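Long-range contacts in MGS-M5 (PDB 4Q3N), which probably catalyses the NAD-dependent interconversion of L-lactate and pyruvate: residues 249-255 and 272-278; 257-263 and 285-290; 149-154 and 166-172. Numbering follows the deposited sequence.

Interaction 1: residues 249-255 and 272-278; sequences ENRILPI and GLPAVLN. With ACT (acetate ion), chain F.
Residues 272-278 run antiparallel to 249-255: the N-to-C directions of the two short strand segments lie 151° apart and their axes approach to 4.2 Å. From Gly272 the strand enters its first hydrogen-bonded pair at Leu273: Leu273 N donates to Ile255 O (2.9 Å) and Ile255 N to Leu273 O (3.0 Å). Pro274, lacking an amide proton, sits opposite Pro254 in a non-hydrogen-bonded pair, CA to CA 3.8 Å, so that neither proline breaks the ladder; Pro274 CB packs on Ile252 CG2 at 3.9 Å. Ala275 restores the pairing through Ala275 N to Leu253 O (2.8 Å) and Leu253 N to Ala275 O (2.9 Å), and its CB meets Ile255 CG1 (4.0 Å), the p rotamer of Ile255 (45°) bringing its end nearer to Ala275 and Leu277. These are the first two strands of the three-stranded antiparallel sheet in the C-terminal domain, joined as a beta hairpin. Val276 CG2 lies 4.1 Å from Ile252 CG1. Leu277 N donates to Arg251 O (2.9 Å) and Leu277 O accepts from Arg251 N (3.1 Å); its CD1 and CD2 touch Leu253 CD1 and Ile255 CD1, both at 4.0 Å. Asn250 and Arg251 together oppose Leu277, a G1 beta bulge with Asn250 in left-handed angles (56/53). Arg251 reaches away to a salt bridge with Asp164 of the second subunit. Asn278, chi1 p, donates from ND2 to Asn250 OD1 (2.9 Å), its OD1 accepting from Asp280 N, while Asn250 ND2 donates a hydrogen bond to OXT of an acetate, probably from the crystallisation liquor (3.0 Å).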
loop_
_atom_site.group_PDB
_atom_site.type_symbol
_atom_site.label_atom_id
_atom_site.label_comp_id
_atom_site.label_asym_id
_atom_site.label_seq_id
_atom_site.Cartn_x
_atom_site.Cartn_y
_atom_site.Cartn_z
ATOM N N GLU A 249 -2.553 -2.424 -16.779
ATOM C CA GLU A 249 -3.727 -1.658 -16.324
ATOM C C GLU A 249 -4.646 -1.219 -17.461
ATOM O O GLU A 249 -5.803 -1.012 -17.203
ATOM C CB GLU A 249 -3.280 -0.398 -15.536
ATOM C CG GLU A 249 -2.695 -0.734 -14.181
ATOM C CD GLU A 249 -2.270 0.494 -13.394
ATOM O OE1 GLU A 249 -2.113 1.600 -13.990
ATOM O OE2 GLU A 249 -2.055 0.323 -12.176
ATOM N N ASN A 250 -4.121 -1.045 -18.693
ATOM C CA ASN A 250 -4.864 -0.340 -19.762
ATOM C C ASN A 250 -5.239 1.050 -19.231
ATOM O O ASN A 250 -6.415 1.485 -19.246
ATOM C CB ASN A 250 -6.099 -1.153 -20.211
ATOM C CG ASN A 250 -5.715 -2.361 -21.071
ATOM O OD1 ASN A 250 -4.976 -2.229 -22.038
ATOM N ND2 ASN A 250 -6.189 -3.528 -20.705
ATOM N N ARG A 251 -4.198 1.720 -18.751
ATOM C CA ARG A 251 -4.257 3.053 -18.152
ATOM C C ARG A 251 -3.977 4.101 -19.230
ATOM O O ARG A 251 -3.099 3.909 -20.055
ATOM C CB ARG A 251 -3.220 3.164 -17.064
ATOM C CG ARG A 251 -3.388 4.380 -16.126
ATOM C CD ARG A 251 -4.565 4.130 -15.156
ATOM N NE ARG A 251 -4.700 5.277 -14.269
ATOM C CZ ARG A 251 -5.300 5.259 -13.082
ATOM N NH1 ARG A 251 -5.824 4.135 -12.625
ATOM N NH2 ARG A 251 -5.345 6.373 -12.339
ATOM N N ILE A 252 -4.689 5.214 -19.201
ATOM C CA ILE A 252 -4.435 6.300 -20.160
ATOM C C ILE A 252 -3.501 7.305 -19.511
ATOM O O ILE A 252 -3.845 7.897 -18.466
ATOM C CB ILE A 252 -5.724 7.009 -20.580
ATOM C CG1 ILE A 252 -6.673 5.984 -21.214
ATOM C CG2 ILE A 252 -5.384 8.183 -21.553
ATOM C CD1 ILE A 252 -8.090 6.492 -21.399
ATOM N N LEU A 253 -2.322 7.445 -20.102
ATOM C CA LEU A 253 -1.308 8.437 -19.679
ATOM C C LEU A 253 -0.722 9.178 -20.871
ATOM O O LEU A 253 -0.507 8.594 -21.920
ATOM C CB LEU A 253 -0.128 7.771 -18.944
ATOM C CG LEU A 253 -0.513 7.063 -17.630
ATOM C CD1 LEU A 253 0.625 6.196 -17.186
ATOM C CD2 LEU A 253 -0.903 8.070 -16.485
ATOM N N PRO A 254 -0.415 10.468 -20.694
ATOM C CA PRO A 254 0.207 11.208 -21.788
ATOM C C PRO A 254 1.682 10.880 -21.762
ATOM O O PRO A 254 2.327 11.049 -20.725
ATOM C CB PRO A 254 -0.086 12.665 -21.452
ATOM C CG PRO A 254 -0.223 12.687 -19.920
ATOM C CD PRO A 254 -0.790 11.320 -19.551
ATOM N N ILE A 255 2.184 10.329 -22.869
ATOM C CA ILE A 255 3.588 9.919 -22.979
ATOM C C ILE A 255 4.039 10.213 -24.382
ATOM O O ILE A 255 3.201 10.515 -25.239
ATOM C CB ILE A 255 3.770 8.411 -22.695
ATOM C CG1 ILE A 255 2.694 7.597 -23.432
ATOM C CG2 ILE A 255 3.556 8.129 -21.221
ATOM C CD1 ILE A 255 3.045 6.119 -23.568
ATOM N N GLY A 272 4.113 13.973 -27.305
ATOM C CA GLY A 272 3.338 13.707 -26.091
ATOM C C GLY A 272 1.838 13.652 -26.409
ATOM O O GLY A 272 1.229 14.657 -26.822
ATOM N N LEU A 273 1.263 12.456 -26.284
ATOM C CA LEU A 273 -0.161 12.217 -26.545
ATOM C C LEU A 273 -0.680 11.231 -25.505
ATOM O O LEU A 273 0.075 10.400 -25.009
ATOM C CB LEU A 273 -0.386 11.653 -27.971
ATOM C CG LEU A 273 0.095 12.574 -29.112
ATOM C CD1 LEU A 273 0.115 11.767 -30.442
ATOM C CD2 LEU A 273 -0.794 13.867 -29.237
ATOM N N PRO A 274 -1.983 11.300 -25.190
ATOM C CA PRO A 274 -2.530 10.308 -24.252
ATOM C C PRO A 274 -2.527 8.913 -24.904
ATOM O O PRO A 274 -2.912 8.755 -26.054
ATOM C CB PRO A 274 -3.953 10.810 -23.987
ATOM C CG PRO A 274 -4.337 11.585 -25.225
ATOM C CD PRO A 274 -3.018 12.182 -25.766
ATOM N N ALA A 275 -2.087 7.911 -24.171
ATOM C CA ALA A 275 -2.012 6.582 -24.748
ATOM C C ALA A 275 -2.398 5.541 -23.710
ATOM O O ALA A 275 -2.234 5.753 -22.509
ATOM C CB ALA A 275 -0.562 6.312 -25.311
ATOM N N VAL A 276 -2.907 4.415 -24.200
ATOM C CA VAL A 276 -3.307 3.315 -23.352
ATOM C C VAL A 276 -2.116 2.380 -23.151
ATOM O O VAL A 276 -1.622 1.781 -24.120
ATOM C CB VAL A 276 -4.504 2.523 -23.977
ATOM C CG1 VAL A 276 -4.919 1.380 -23.023
ATOM C CG2 VAL A 276 -5.671 3.447 -24.233
ATOM N N LEU A 277 -1.692 2.222 -21.899
ATOM C CA LEU A 277 -0.561 1.340 -21.543
ATOM C C LEU A 277 -1.015 0.050 -20.851
ATOM O O LEU A 277 -1.831 0.089 -19.924
ATOM C CB LEU A 277 0.394 2.058 -20.606
ATOM C CG LEU A 277 1.227 3.161 -21.277
ATOM C CD1 LEU A 277 1.947 3.999 -20.206
ATOM C CD2 LEU A 277 2.270 2.468 -22.161
ATOM N N ASN A 278 -0.444 -1.076 -21.253
ATOM C CA ASN A 278 -0.717 -2.325 -20.558
ATOM C C ASN A 278 0.583 -3.155 -20.642
ATOM O O ASN A 278 1.632 -2.619 -20.992
ATOM C CB ASN A 278 -1.958 -3.032 -21.169
ATOM C CG ASN A 278 -1.739 -3.489 -22.601
ATOM O OD1 ASN A 278 -0.625 -3.785 -22.984
ATOM N ND2 ASN A 278 -2.827 -3.561 -23.402
HETATM C C ACT F . -9.290 -3.355 -18.041
HETATM O O ACT F . -10.569 -3.401 -18.020
HETATM O OXT ACT F . -8.658 -3.793 -19.057
HETATM C CH3 ACT F . -8.512 -2.816 -16.874
#

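Interaction 2: residues 257-263 and 285-290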
loop_
_atom_site.group_PDB
_atom_site.type_symbol
_atom_site.label_atom_id
_atom_site.label_comp_id
_atom_site.label_asym_id
_atom_site.label_seq_id
_atom_site.Cartn_x
_atom_site.Cartn_y
_atom_site.Cartn_z
ATOM N N VAL A 257 4.882 9.125 -27.865
ATOM C CA VAL A 257 4.532 7.978 -28.724
ATOM C C VAL A 257 4.609 8.401 -30.160
ATOM O O VAL A 257 4.540 9.611 -30.475
ATOM C CB VAL A 257 3.099 7.453 -28.447
ATOM C CG1 VAL A 257 3.071 6.685 -27.150
ATOM C CG2 VAL A 257 2.094 8.632 -28.420
ATOM N N LEU A 258 4.729 7.418 -31.046
ATOM C CA LEU A 258 4.831 7.710 -32.465
ATOM C C LEU A 258 3.441 8.084 -32.978
ATOM O O LEU A 258 2.533 7.230 -32.971
ATOM C CB LEU A 258 5.367 6.510 -33.236
ATOM C CG LEU A 258 5.574 6.753 -34.743
ATOM C CD1 LEU A 258 6.810 7.723 -34.993
ATOM C CD2 LEU A 258 5.742 5.439 -35.536
ATOM N N ASN A 259 3.266 9.321 -33.441
ATOM C CA ASN A 259 1.931 9.739 -33.915
ATOM C C ASN A 259 1.389 8.787 -34.977
ATOM O O ASN A 259 0.321 8.186 -34.804
ATOM C CB ASN A 259 1.934 11.153 -34.491
ATOM C CG ASN A 259 0.533 11.554 -35.010
ATOM O OD1 ASN A 259 -0.456 11.361 -34.317
ATOM N ND2 ASN A 259 0.454 12.056 -36.237
ATOM N N ASN A 260 2.127 8.659 -36.076
ATOM C CA ASN A 260 1.807 7.614 -37.064
ATOM C C ASN A 260 0.385 7.778 -37.617
ATOM O O ASN A 260 -0.325 6.797 -37.823
ATOM C CB ASN A 260 1.972 6.227 -36.424
ATOM C CG ASN A 260 2.052 5.089 -37.442
ATOM O OD1 ASN A 260 2.551 5.260 -38.521
ATOM N ND2 ASN A 260 1.563 3.912 -37.065
ATOM N N GLY A 261 -0.040 9.011 -37.857
ATOM C CA GLY A 261 -1.328 9.206 -38.516
ATOM C C GLY A 261 -2.517 9.306 -37.547
ATOM O O GLY A 261 -3.627 9.575 -37.955
ATOM N N VAL A 262 -2.295 9.118 -36.258
ATOM C CA VAL A 262 -3.442 9.199 -35.358
ATOM C C VAL A 262 -3.957 10.633 -35.311
ATOM O O VAL A 262 -5.135 10.855 -35.578
ATOM C CB VAL A 262 -3.144 8.704 -33.943
ATOM C CG1 VAL A 262 -4.373 8.986 -33.053
ATOM C CG2 VAL A 262 -2.839 7.194 -33.963
ATOM N N TYR A 263 -3.080 11.605 -35.027
ATOM C CA TYR A 263 -3.466 13.010 -35.093
ATOM C C TYR A 263 -3.072 13.551 -36.474
ATOM O O TYR A 263 -2.275 12.913 -37.205
ATOM C CB TYR A 263 -2.811 13.802 -33.922
ATOM C CG TYR A 263 -3.457 13.537 -32.567
ATOM C CD1 TYR A 263 -3.180 12.360 -31.849
ATOM C CD2 TYR A 263 -4.366 14.451 -32.009
ATOM C CE1 TYR A 263 -3.783 12.096 -30.621
ATOM C CE2 TYR A 263 -4.964 14.213 -30.759
ATOM C CZ TYR A 263 -4.685 13.023 -30.075
ATOM O OH TYR A 263 -5.278 12.764 -28.848
ATOM N N ILE A 285 -3.100 4.863 -29.254
ATOM C CA ILE A 285 -3.077 6.266 -28.856
ATOM C C ILE A 285 -4.503 6.760 -28.788
ATOM O O ILE A 285 -5.301 6.477 -29.678
ATOM C CB ILE A 285 -2.309 7.106 -29.874
ATOM C CG1 ILE A 285 -0.856 6.622 -29.897
ATOM C CG2 ILE A 285 -2.441 8.653 -29.542
ATOM C CD1 ILE A 285 -0.040 7.346 -31.017
ATOM N N VAL A 286 -4.841 7.512 -27.760
ATOM C CA VAL A 286 -6.208 7.983 -27.676
ATOM C C VAL A 286 -6.330 9.228 -28.541
ATOM O O VAL A 286 -5.524 10.176 -28.412
ATOM C CB VAL A 286 -6.594 8.274 -26.203
ATOM C CG1 VAL A 286 -7.992 8.893 -26.126
ATOM C CG2 VAL A 286 -6.521 6.932 -25.371
ATOM N N LYS A 287 -7.325 9.259 -29.403
ATOM C CA LYS A 287 -7.504 10.413 -30.270
ATOM C C LYS A 287 -8.522 11.368 -29.665
ATOM O O LYS A 287 -9.685 11.054 -29.603
ATOM C CB LYS A 287 -7.925 9.969 -31.672
ATOM C CG LYS A 287 -8.294 11.081 -32.637
ATOM C CD LYS A 287 -7.181 12.097 -32.787
ATOM C CE LYS A 287 -7.513 13.053 -33.949
ATOM N NZ LYS A 287 -8.561 14.066 -33.556
ATOM N N LEU A 288 -8.076 12.527 -29.191
ATOM C CA LEU A 288 -9.004 13.544 -28.700
ATOM C C LEU A 288 -9.484 14.422 -29.827
ATOM O O LEU A 288 -8.734 14.669 -30.775
ATOM C CB LEU A 288 -8.337 14.453 -27.643
ATOM C CG LEU A 288 -7.747 13.670 -26.464
ATOM C CD1 LEU A 288 -6.878 14.663 -25.632
ATOM C CD2 LEU A 288 -8.915 13.045 -25.621
ATOM N N LYS A 289 -10.714 14.933 -29.721
ATOM C CA LYS A 289 -11.182 15.993 -30.643
ATOM C C LYS A 289 -10.564 17.315 -30.172
ATOM O O LYS A 289 -10.974 17.858 -29.156
ATOM C CB LYS A 289 -12.727 16.110 -30.674
ATOM C CG LYS A 289 -13.503 15.009 -31.413
ATOM C CD LYS A 289 -14.956 15.491 -31.721
ATOM C CE LYS A 289 -15.624 14.762 -32.901
ATOM N NZ LYS A 289 -16.315 13.456 -32.597
ATOM N N LEU A 290 -9.591 17.845 -30.905
ATOM C CA LEU A 290 -8.916 19.074 -30.493
ATOM C C LEU A 290 -9.642 20.239 -31.091
ATOM O O LEU A 290 -10.197 20.092 -32.173
ATOM C CB LEU A 290 -7.452 19.088 -30.955
ATOM C CG LEU A 290 -6.602 17.984 -30.371
ATOM C CD1 LEU A 290 -5.103 18.149 -30.822
ATOM C CD2 LEU A 290 -6.721 17.894 -28.854
#
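Strand 251-258 ends at Leu258 and the chain reverses through a type I' turn from Asn259 to Val262, closed by Val262 N to Asn259 O (3.1 Å). Residues 285-290, which lead from strand 281-285 to helix 292-311 in the C-terminal domain, follow an extended course past this turn, with Val262 and Lys287 CA atoms 6.6 Å apart. Asn259 OD1 accepts from Tyr263 N (2.7 Å) and Asn259 ND2 donates to Tyr263 O (3.0 Å). Ile285 fills the space between strand end and turn: its CD1 lies 3.6 Å from Val257 CG2, and its CG2 4.0 Å from Val262 CG1 and 3.8 Å from Tyr263 CE1. Lys287 CD sits over a face of the Tyr263 ring, 3.6 Å from the centroid, a CH-pi contact. The Tyr263 hydroxyl donates to Val286 O (2.6 Å) and accepts from Leu288 N (2.8 Å). One phenol thus serves a backbone carbonyl as donor and a backbone amide as acceptor, while its ring makes apolar contacts with Ile285 and Leu290.

Interaction 3: residues 149-154 and 166-172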
loop_
_atom_site.group_PDB
_atom_site.type_symbol
_atom_site.label_atom_id
_atom_site.label_comp_id
_atom_site.label_asym_id
_atom_site.label_seq_id
_atom_site.Cartn_x
_atom_site.Cartn_y
_atom_site.Cartn_z
ATOM N N ASP A 149 4.632 17.030 -17.031
ATOM C CA ASP A 149 3.996 18.324 -17.272
ATOM C C ASP A 149 2.507 18.239 -16.884
ATOM O O ASP A 149 1.933 19.174 -16.349
ATOM C CB ASP A 149 4.127 18.756 -18.747
ATOM C CG ASP A 149 5.580 18.707 -19.239
ATOM O OD1 ASP A 149 6.290 19.664 -18.994
ATOM O OD2 ASP A 149 6.031 17.658 -19.739
ATOM N N THR A 150 1.910 17.121 -17.210
ATOM C CA THR A 150 0.493 16.864 -16.909
ATOM C C THR A 150 0.242 16.798 -15.376
ATOM O O THR A 150 -0.716 17.408 -14.855
ATOM C CB THR A 150 0.033 15.562 -17.592
ATOM O OG1 THR A 150 0.011 15.782 -19.035
ATOM C CG2 THR A 150 -1.400 15.151 -17.094
ATOM N N ALA A 151 1.125 16.119 -14.651
ATOM C CA ALA A 151 1.025 16.110 -13.190
ATOM C C ALA A 151 1.179 17.511 -12.620
ATOM O O ALA A 151 0.563 17.846 -11.627
ATOM C CB ALA A 151 2.087 15.180 -12.564
ATOM N N ARG A 152 2.054 18.324 -13.211
ATOM C CA ARG A 152 2.208 19.694 -12.773
ATOM C C ARG A 152 0.930 20.486 -12.991
ATOM O O ARG A 152 0.512 21.280 -12.158
ATOM C CB ARG A 152 3.378 20.374 -13.540
ATOM C CG ARG A 152 4.739 19.793 -13.156
ATOM C CD ARG A 152 5.898 20.448 -13.964
ATOM N NE ARG A 152 7.201 20.132 -13.369
ATOM C CZ ARG A 152 8.285 19.917 -14.099
ATOM N NH1 ARG A 152 8.237 19.956 -15.455
ATOM N NH2 ARG A 152 9.399 19.648 -13.487
ATOM N N LEU A 153 0.368 20.342 -14.180
ATOM C CA LEU A 153 -0.913 20.984 -14.507
ATOM C C LEU A 153 -2.015 20.615 -13.486
ATOM O O LEU A 153 -2.734 21.480 -12.985
ATOM C CB LEU A 153 -1.387 20.535 -15.894
ATOM C CG LEU A 153 -2.770 20.994 -16.367
ATOM C CD1 LEU A 153 -2.747 22.514 -16.606
ATOM C CD2 LEU A 153 -3.163 20.288 -17.655
ATOM N N ARG A 154 -2.153 19.323 -13.198
ATOM C CA ARG A 154 -3.155 18.868 -12.230
ATOM C C ARG A 154 -2.891 19.466 -10.854
ATOM O O ARG A 154 -3.813 19.974 -10.194
ATOM C CB ARG A 154 -3.168 17.338 -12.161
ATOM C CG ARG A 154 -3.382 16.693 -13.519
ATOM C CD ARG A 154 -3.127 15.205 -13.439
ATOM N NE ARG A 154 -4.264 14.506 -12.868
ATOM C CZ ARG A 154 -4.327 13.185 -12.736
ATOM N NH1 ARG A 154 -3.320 12.425 -13.148
ATOM N NH2 ARG A 154 -5.420 12.631 -12.231
ATOM N N ARG A 166 -5.803 14.291 -8.059
ATOM C CA ARG A 166 -6.048 13.009 -8.780
ATOM C C ARG A 166 -7.465 12.994 -9.376
ATOM O O ARG A 166 -7.789 12.138 -10.179
ATOM C CB ARG A 166 -5.813 11.813 -7.844
ATOM C CG ARG A 166 -4.306 11.738 -7.432
ATOM C CD ARG A 166 -4.081 10.809 -6.251
ATOM N NE ARG A 166 -4.972 11.101 -5.131
ATOM C CZ ARG A 166 -4.997 10.387 -4.020
ATOM N NH1 ARG A 166 -4.126 9.388 -3.853
ATOM N NH2 ARG A 166 -5.853 10.706 -3.070
ATOM N N ASN A 167 -8.290 13.976 -9.019
ATOM C CA ASN A 167 -9.635 14.105 -9.613
ATOM C C ASN A 167 -9.600 15.087 -10.793
ATOM O O ASN A 167 -10.617 15.343 -11.406
ATOM C CB ASN A 167 -10.658 14.664 -8.599
ATOM C CG ASN A 167 -11.442 13.602 -7.869
ATOM O OD1 ASN A 167 -11.665 12.465 -8.341
ATOM N ND2 ASN A 167 -11.875 13.969 -6.699
ATOM N N VAL A 168 -8.428 15.671 -11.070
ATOM C CA VAL A 168 -8.307 16.666 -12.128
ATOM C C VAL A 168 -7.853 15.990 -13.393
ATOM O O VAL A 168 -6.777 15.431 -13.432
ATOM C CB VAL A 168 -7.314 17.806 -11.720
ATOM C CG1 VAL A 168 -7.108 18.798 -12.909
ATOM C CG2 VAL A 168 -7.859 18.556 -10.463
ATOM N N HIS A 169 -8.685 15.991 -14.433
ATOM C CA HIS A 169 -8.369 15.172 -15.605
ATOM C C HIS A 169 -8.148 16.073 -16.804
ATOM O O HIS A 169 -9.101 16.422 -17.498
ATOM C CB HIS A 169 -9.477 14.206 -15.916
ATOM C CG HIS A 169 -9.885 13.402 -14.728
ATOM N ND1 HIS A 169 -8.987 12.620 -14.028
ATOM C CD2 HIS A 169 -11.083 13.268 -14.106
ATOM C CE1 HIS A 169 -9.623 12.011 -13.042
ATOM N NE2 HIS A 169 -10.887 12.401 -13.057
ATOM N N ALA A 170 -6.893 16.426 -17.038
ATOM C CA ALA A 170 -6.520 17.379 -18.064
ATOM C C ALA A 170 -5.089 17.008 -18.457
ATOM O O ALA A 170 -4.368 16.454 -17.607
ATOM C CB ALA A 170 -6.587 18.819 -17.517
ATOM N N TYR A 171 -4.712 17.280 -19.714
ATOM C CA TYR A 171 -3.425 16.865 -20.286
ATOM C C TYR A 171 -2.634 18.074 -20.762
ATOM O O TYR A 171 -3.216 19.062 -21.266
ATOM C CB TYR A 171 -3.585 15.927 -21.491
ATOM C CG TYR A 171 -4.358 14.627 -21.239
ATOM C CD1 TYR A 171 -4.031 13.769 -20.189
ATOM C CD2 TYR A 171 -5.414 14.280 -22.051
ATOM C CE1 TYR A 171 -4.764 12.590 -19.961
ATOM C CE2 TYR A 171 -6.159 13.100 -21.842
ATOM C CZ TYR A 171 -5.817 12.264 -20.798
ATOM O OH TYR A 171 -6.563 11.132 -20.604
ATOM N N ILE A 172 -1.321 17.966 -20.627
ATOM C CA ILE A 172 -0.386 18.724 -21.443
ATOM C C ILE A 172 0.002 17.843 -22.614
ATOM O O ILE A 172 0.316 16.663 -22.393
ATOM C CB ILE A 172 0.878 19.099 -20.660
ATOM C CG1 ILE A 172 0.481 19.922 -19.440
ATOM C CG2 ILE A 172 1.921 19.838 -21.597
ATOM C CD1 ILE A 172 0.059 21.431 -19.793
#
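Helix 147-161 packs here on strand 168-173 of the four-stranded antiparallel sheet in the alpha/beta C-terminal domain of the lactate/malate dehydrogenase fold. The two run in opposite senses, so Thr150 lies by Ile172 (CA to CA 5.0 Å) and Arg154 by Val168 (5.6 Å). Thr150, chi1 m, turns OG1 so that it accepts from Ile172 N (3.0 Å) and also bonds to Thr146 O one helical turn back; its CG2 is left near Ala170 O (3.3 Å) and the edge of the Tyr171 ring. Leu153, in the t,p rotamer, sends CD2 between Ala170 CB (3.7 Å) and Ile172 CD1 (4.0 Å). Ile172, chi1 and chi2 both m, brings CG1 within 3.5 Å of Asp149 O and CG2 within 3.8 Å of Asp149 CB. The carboxylate of Asp149 leads away from this packing: its OD2 is hydrogen-bonded to His176 ND1, consistent with the Asp-His pair of the lactate dehydrogenase active site. Tyr171 and His169 point away from the helix, Tyr171 onto Ile252 and Pro254 of strand 251-258, and the His169 ring onto His169 of the second subunit. Arg166, likewise turned off the helix, makes a salt bridge with Asp164. At the far end Arg154, one of two deposited conformers, starts m,t and then bends at chi3 (p), which folds its guanidinium back along residues 166-168; the hydrogen bond from Arg154 NE to Val168 O is 2.7 Å long, with a weak second one from NE to Ser165 O.

All three interactions lie in the alpha/beta C-terminal domain. Interaction 3 comes first in the chain and closes before the others open; the segments of interactions 1 and 2 then alternate along the sequence. Those two share strand 251-258 and one antiparallel sheet, with centres 11 Å apart, and touch where Leu273 CD1 packs on Tyr263 CD1 (3.6 Å) and where Val286 N probably bonds to Pro274 O (2.9 Å). Interaction 3, 13 Å from interaction 1 and 19 Å from interaction 2, meets interaction 1 through Thr150 and Tyr171, and interaction 2 through Tyr171 on Leu288. Tyr171 thus links the four-stranded sheet to the three-stranded one, and each contact also reaches the second subunit.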